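Local coordinates for SAM-dependent O-methyltransferase (Leptospira interrogans, PDB 2HNK), which probably transfers a methyl group from S-adenosylmethionine to an oxygen of its substrate, and binds the product S-adenosylhomocysteine in a modified Rossmann fold, at residues Leu177-Asp190 and Glu195-Leu207. Numbering follows the deposited sequence.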
loop_
_atom_site.group_PDB
_atom_site.type_symbol
_atom_site.label_atom_id
_atom_site.label_comp_id
_atom_site.label_asym_id
_atom_site.label_seq_id
_atom_site.Cartn_x
_atom_site.Cartn_y
_atom_site.Cartn_z
ATOM N N LEU C 177 4.134 7.043 -7.660
ATOM C CA LEU C 177 5.513 7.149 -7.203
ATOM C C LEU C 177 5.614 6.493 -5.834
ATOM O O LEU C 177 4.871 6.821 -4.918
ATOM C CB LEU C 177 5.975 8.612 -7.132
ATOM C CG LEU C 177 7.213 8.972 -6.282
ATOM C CD1 LEU C 177 8.482 8.279 -6.772
ATOM C CD2 LEU C 177 7.425 10.496 -6.228
ATOM N N ILE C 178 6.532 5.550 -5.716
ATOM C CA ILE C 178 6.848 4.954 -4.432
ATOM C C ILE C 178 8.214 5.487 -4.015
ATOM O O ILE C 178 9.214 5.227 -4.672
ATOM C CB ILE C 178 6.840 3.395 -4.500
ATOM C CG1 ILE C 178 5.512 2.883 -5.095
ATOM C CG2 ILE C 178 7.100 2.807 -3.123
ATOM C CD1 ILE C 178 5.401 1.367 -5.186
ATOM N N ALA C 179 8.247 6.258 -2.940
ATOM C CA ALA C 179 9.486 6.884 -2.501
ATOM C C ALA C 179 10.035 6.251 -1.229
ATOM O O ALA C 179 9.344 6.170 -0.210
ATOM C CB ALA C 179 9.298 8.399 -2.331
ATOM N N ASP C 180 11.280 5.808 -1.303
ATOM C CA ASP C 180 11.960 5.153 -0.190
ATOM C C ASP C 180 12.719 6.139 0.717
ATOM O O ASP C 180 13.113 7.218 0.273
ATOM C CB ASP C 180 12.927 4.091 -0.735
ATOM C CG ASP C 180 13.198 2.977 0.267
ATOM O OD1 ASP C 180 12.220 2.509 0.901
ATOM O OD2 ASP C 180 14.383 2.577 0.424
ATOM N N ASN C 181 12.922 5.750 1.984
ATOM C CA ASN C 181 13.763 6.498 2.944
ATOM C C ASN C 181 13.235 7.870 3.362
ATOM O O ASN C 181 14.005 8.725 3.809
ATOM C CB ASN C 181 15.207 6.652 2.425
ATOM C CG ASN C 181 15.940 5.329 2.305
ATOM O OD1 ASN C 181 16.193 4.843 1.201
ATOM N ND2 ASN C 181 16.285 4.743 3.437
ATOM N N VAL C 182 11.926 8.066 3.250
ATOM C CA VAL C 182 11.314 9.376 3.482
ATOM C C VAL C 182 11.362 9.832 4.946
ATOM O O VAL C 182 11.097 10.994 5.247
ATOM C CB VAL C 182 9.862 9.474 2.899
ATOM C CG1 VAL C 182 9.884 9.431 1.360
ATOM C CG2 VAL C 182 8.938 8.394 3.470
ATOM N N LEU C 183 11.719 8.926 5.850
ATOM C CA LEU C 183 11.869 9.284 7.265
ATOM C C LEU C 183 13.339 9.417 7.684
ATOM O O LEU C 183 13.634 9.982 8.730
ATOM C CB LEU C 183 11.099 8.314 8.167
ATOM C CG LEU C 183 9.568 8.378 8.013
ATOM C CD1 LEU C 183 8.885 7.339 8.873
ATOM C CD2 LEU C 183 9.025 9.776 8.321
ATOM N N TRP C 184 14.240 8.898 6.848
ATOM C CA TRP C 184 15.690 9.025 7.037
ATOM C C TRP C 184 16.112 8.805 8.494
ATOM O O TRP C 184 16.653 9.702 9.152
ATOM C CB TRP C 184 16.168 10.374 6.493
ATOM C CG TRP C 184 17.572 10.412 5.951
ATOM C CD1 TRP C 184 18.464 11.438 6.094
ATOM C CD2 TRP C 184 18.244 9.410 5.167
ATOM N NE1 TRP C 184 19.640 11.140 5.465
ATOM C CE2 TRP C 184 19.537 9.905 4.884
ATOM C CE3 TRP C 184 17.881 8.144 4.678
ATOM C CZ2 TRP C 184 20.477 9.175 4.134
ATOM C CZ3 TRP C 184 18.812 7.420 3.934
ATOM C CH2 TRP C 184 20.095 7.941 3.666
ATOM N N ASP C 185 15.829 7.598 8.984
ATOM C CA ASP C 185 16.111 7.173 10.360
ATOM C C ASP C 185 15.577 8.156 11.404
ATOM O O ASP C 185 16.121 8.284 12.500
ATOM C CB ASP C 185 17.612 6.911 10.539
ATOM C CG ASP C 185 17.910 5.924 11.654
ATOM O OD1 ASP C 185 17.104 5.004 11.908
ATOM O OD2 ASP C 185 18.968 6.072 12.279
ATOM N N GLY C 186 14.509 8.860 11.046
ATOM C CA GLY C 186 13.929 9.850 11.933
ATOM C C GLY C 186 14.579 11.229 11.934
ATOM O O GLY C 186 14.077 12.122 12.599
ATOM N N SER C 187 15.678 11.405 11.193
ATOM C CA SER C 187 16.418 12.687 11.177
ATOM C C SER C 187 15.632 13.851 10.566
ATOM O O SER C 187 15.902 15.013 10.874
ATOM C CB SER C 187 17.758 12.545 10.459
ATOM O OG SER C 187 17.561 12.294 9.083
ATOM N N VAL C 188 14.663 13.524 9.706
ATOM C CA VAL C 188 13.784 14.518 9.073
ATOM C C VAL C 188 13.004 15.365 10.085
ATOM O O VAL C 188 12.703 16.528 9.825
ATOM C CB VAL C 188 12.796 13.871 8.059
ATOM C CG1 VAL C 188 13.558 13.208 6.920
ATOM C CG2 VAL C 188 11.848 12.876 8.748
ATOM N N ALA C 189 12.698 14.778 11.238
ATOM C CA ALA C 189 11.951 15.468 12.281
ATOM C C ALA C 189 12.848 16.280 13.246
ATOM O O ALA C 189 12.342 16.995 14.110
ATOM C CB ALA C 189 11.076 14.472 13.044
ATOM N N ASP C 190 14.168 16.175 13.083
ATOM C CA ASP C 190 15.131 16.810 13.977
ATOM C C ASP C 190 15.912 17.890 13.231
ATOM O O ASP C 190 16.819 17.578 12.460
ATOM C CB ASP C 190 16.087 15.745 14.528
ATOM C CG ASP C 190 17.017 16.270 15.617
ATOM O OD1 ASP C 190 17.136 17.500 15.817
ATOM O OD2 ASP C 190 17.646 15.431 16.281
ATOM N N GLU C 195 22.244 17.724 7.105
ATOM C CA GLU C 195 23.052 17.060 6.084
ATOM C C GLU C 195 22.339 17.204 4.743
ATOM O O GLU C 195 21.118 17.293 4.715
ATOM C CB GLU C 195 23.254 15.580 6.427
ATOM C CG GLU C 195 23.774 15.292 7.849
ATOM C CD GLU C 195 22.668 15.206 8.900
ATOM O OE1 GLU C 195 21.507 15.528 8.590
ATOM O OE2 GLU C 195 22.963 14.825 10.056
ATOM N N PRO C 196 23.091 17.267 3.630
ATOM C CA PRO C 196 22.485 17.390 2.295
ATOM C C PRO C 196 21.411 16.340 1.967
ATOM O O PRO C 196 20.451 16.651 1.260
ATOM C CB PRO C 196 23.685 17.243 1.352
ATOM C CG PRO C 196 24.837 17.766 2.153
ATOM C CD PRO C 196 24.566 17.268 3.555
ATOM N N SER C 197 21.565 15.121 2.482
ATOM C CA SER C 197 20.601 14.036 2.224
ATOM C C SER C 197 19.297 14.307 2.971
ATOM O O SER C 197 18.207 14.267 2.382
ATOM C CB SER C 197 21.185 12.679 2.633
ATOM O OG SER C 197 21.582 12.702 3.989
ATOM N N THR C 198 19.439 14.628 4.259
ATOM C CA THR C 198 18.317 14.974 5.125
ATOM C C THR C 198 17.552 16.171 4.593
ATOM O O THR C 198 16.314 16.187 4.643
ATOM C CB THR C 198 18.778 15.276 6.563
ATOM O OG1 THR C 198 19.708 14.277 6.992
ATOM C CG2 THR C 198 17.584 15.317 7.525
ATOM N N VAL C 199 18.281 17.171 4.088
ATOM C CA VAL C 199 17.649 18.354 3.499
ATOM C C VAL C 199 16.852 17.970 2.239
ATOM O O VAL C 199 15.687 18.334 2.108
ATOM C CB VAL C 199 18.677 19.512 3.242
ATOM C CG1 VAL C 199 18.044 20.675 2.466
ATOM C CG2 VAL C 199 19.260 20.029 4.574
ATOM N N GLY C 200 17.470 17.212 1.336
ATOM C CA GLY C 200 16.802 16.739 0.115
ATOM C C GLY C 200 15.486 16.023 0.386
ATOM O O GLY C 200 14.461 16.353 -0.202
ATOM N N ILE C 201 15.510 15.065 1.309
ATOM C CA ILE C 201 14.305 14.329 1.718
ATOM C C ILE C 201 13.210 15.225 2.334
ATOM O O ILE C 201 12.047 15.118 1.945
ATOM C CB ILE C 201 14.666 13.127 2.639
ATOM C CG1 ILE C 201 15.546 12.143 1.870
ATOM C CG2 ILE C 201 13.396 12.437 3.182
ATOM C CD1 ILE C 201 16.217 11.104 2.726
ATOM N N ARG C 202 13.583 16.111 3.264
ATOM C CA ARG C 202 12.639 17.091 3.833
ATOM C C ARG C 202 11.959 17.937 2.768
ATOM O O ARG C 202 10.736 18.108 2.793
ATOM C CB ARG C 202 13.327 18.038 4.820
ATOM C CG ARG C 202 13.518 17.499 6.216
ATOM C CD ARG C 202 13.690 18.642 7.223
ATOM N NE ARG C 202 14.361 18.166 8.435
ATOM C CZ ARG C 202 15.661 18.316 8.690
ATOM N NH1 ARG C 202 16.453 18.952 7.840
ATOM N NH2 ARG C 202 16.171 17.835 9.808
ATOM N N LYS C 203 12.764 18.482 1.856
ATOM C CA LYS C 203 12.277 19.274 0.725
ATOM C C LYS C 203 11.348 18.467 -0.171
ATOM O O LYS C 203 10.325 18.971 -0.630
ATOM C CB LYS C 203 13.452 19.778 -0.113
ATOM C CG LYS C 203 14.201 20.954 0.473
ATOM C CD LYS C 203 15.196 21.479 -0.546
ATOM C CE LYS C 203 15.144 22.992 -0.646
ATOM N NZ LYS C 203 15.381 23.425 -2.060
ATOM N N PHE C 204 11.732 17.222 -0.440
ATOM C CA PHE C 204 10.890 16.299 -1.201
ATOM C C PHE C 204 9.545 16.087 -0.504
ATOM O O PHE C 204 8.498 16.257 -1.128
ATOM C CB PHE C 204 11.618 14.968 -1.428
ATOM C CG PHE C 204 10.767 13.904 -2.061
ATOM C CD1 PHE C 204 10.664 13.811 -3.448
ATOM C CD2 PHE C 204 10.070 12.991 -1.272
ATOM C CE1 PHE C 204 9.881 12.834 -4.045
ATOM C CE2 PHE C 204 9.276 11.997 -1.857
ATOM C CZ PHE C 204 9.183 11.916 -3.253
ATOM N N ASN C 205 9.568 15.737 0.784
ATOM C CA ASN C 205 8.321 15.505 1.532
ATOM C C ASN C 205 7.416 16.726 1.504
ATOM O O ASN C 205 6.200 16.610 1.383
ATOM C CB ASN C 205 8.591 15.065 2.976
ATOM C CG ASN C 205 9.227 13.680 3.065
ATOM O OD1 ASN C 205 9.206 12.908 2.102
ATOM N ND2 ASN C 205 9.793 13.363 4.220
ATOM N N GLU C 206 8.041 17.896 1.588
ATOM C CA GLU C 206 7.369 19.187 1.587
ATOM C C GLU C 206 6.721 19.466 0.222
ATOM O O GLU C 206 5.556 19.853 0.163
ATOM C CB GLU C 206 8.398 20.260 1.962
ATOM C CG GLU C 206 7.897 21.682 2.126
ATOM C CD GLU C 206 9.021 22.641 2.587
ATOM O OE1 GLU C 206 10.028 22.842 1.833
ATOM O OE2 GLU C 206 8.882 23.189 3.715
ATOM N N LEU C 207 7.473 19.252 -0.861
ATOM C CA LEU C 207 6.955 19.400 -2.231
ATOM C C LEU C 207 5.718 18.536 -2.478
ATOM O O LEU C 207 4.714 19.005 -3.017
ATOM C CB LEU C 207 8.025 19.019 -3.264
ATOM C CG LEU C 207 9.066 20.044 -3.711
ATOM C CD1 LEU C 207 10.176 19.356 -4.516
ATOM C CD2 LEU C 207 8.407 21.173 -4.526
#
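Arg-202 reaches the backbone carbonyl of Val-188 through its side-chain NE, with NE to O at 2.7 Å. Its chain runs extended from CG to NE, and the oxygen lies in the guanidinium plane. NH2 of Arg-202 also bonds to the carbonyl of His-193, in the link between the segments. One turn on, Asn-205 donates ND2 to Val-182 O at 2.9 Å, a fairly straight bond (158°) onto a lone pair in the carbonyl plane. The same ND2 bonds to Tyr-15 of the second subunit. The indole NE1 of Trp-184 gives a more bent bond to Ser-197 OG (2.9 Å, 137°). The Ile-201 CD1 methyl sits over one face of the Trp-184 indole, 3.8 Å from the centroid of the five-membered ring, in a CH-pi contact. The other branch of Ile-201, CG2, packs on Val-188 CG1 at 3.8 Å. Farther along the helix, the Phe-204 ring takes Leu-177 CD2 at its edge, while Ala-179 CB lies 3.6 Å from CE2 of Phe-204. The contact lays the end of strand 175-180 and the loop after it along helix 196-210. Tyr-160 of helix 160-170 meets Phe-204 edge-to-face, and strands 148-153 and 225-230 flank strand 175-180 in the Rossmann-like sheet.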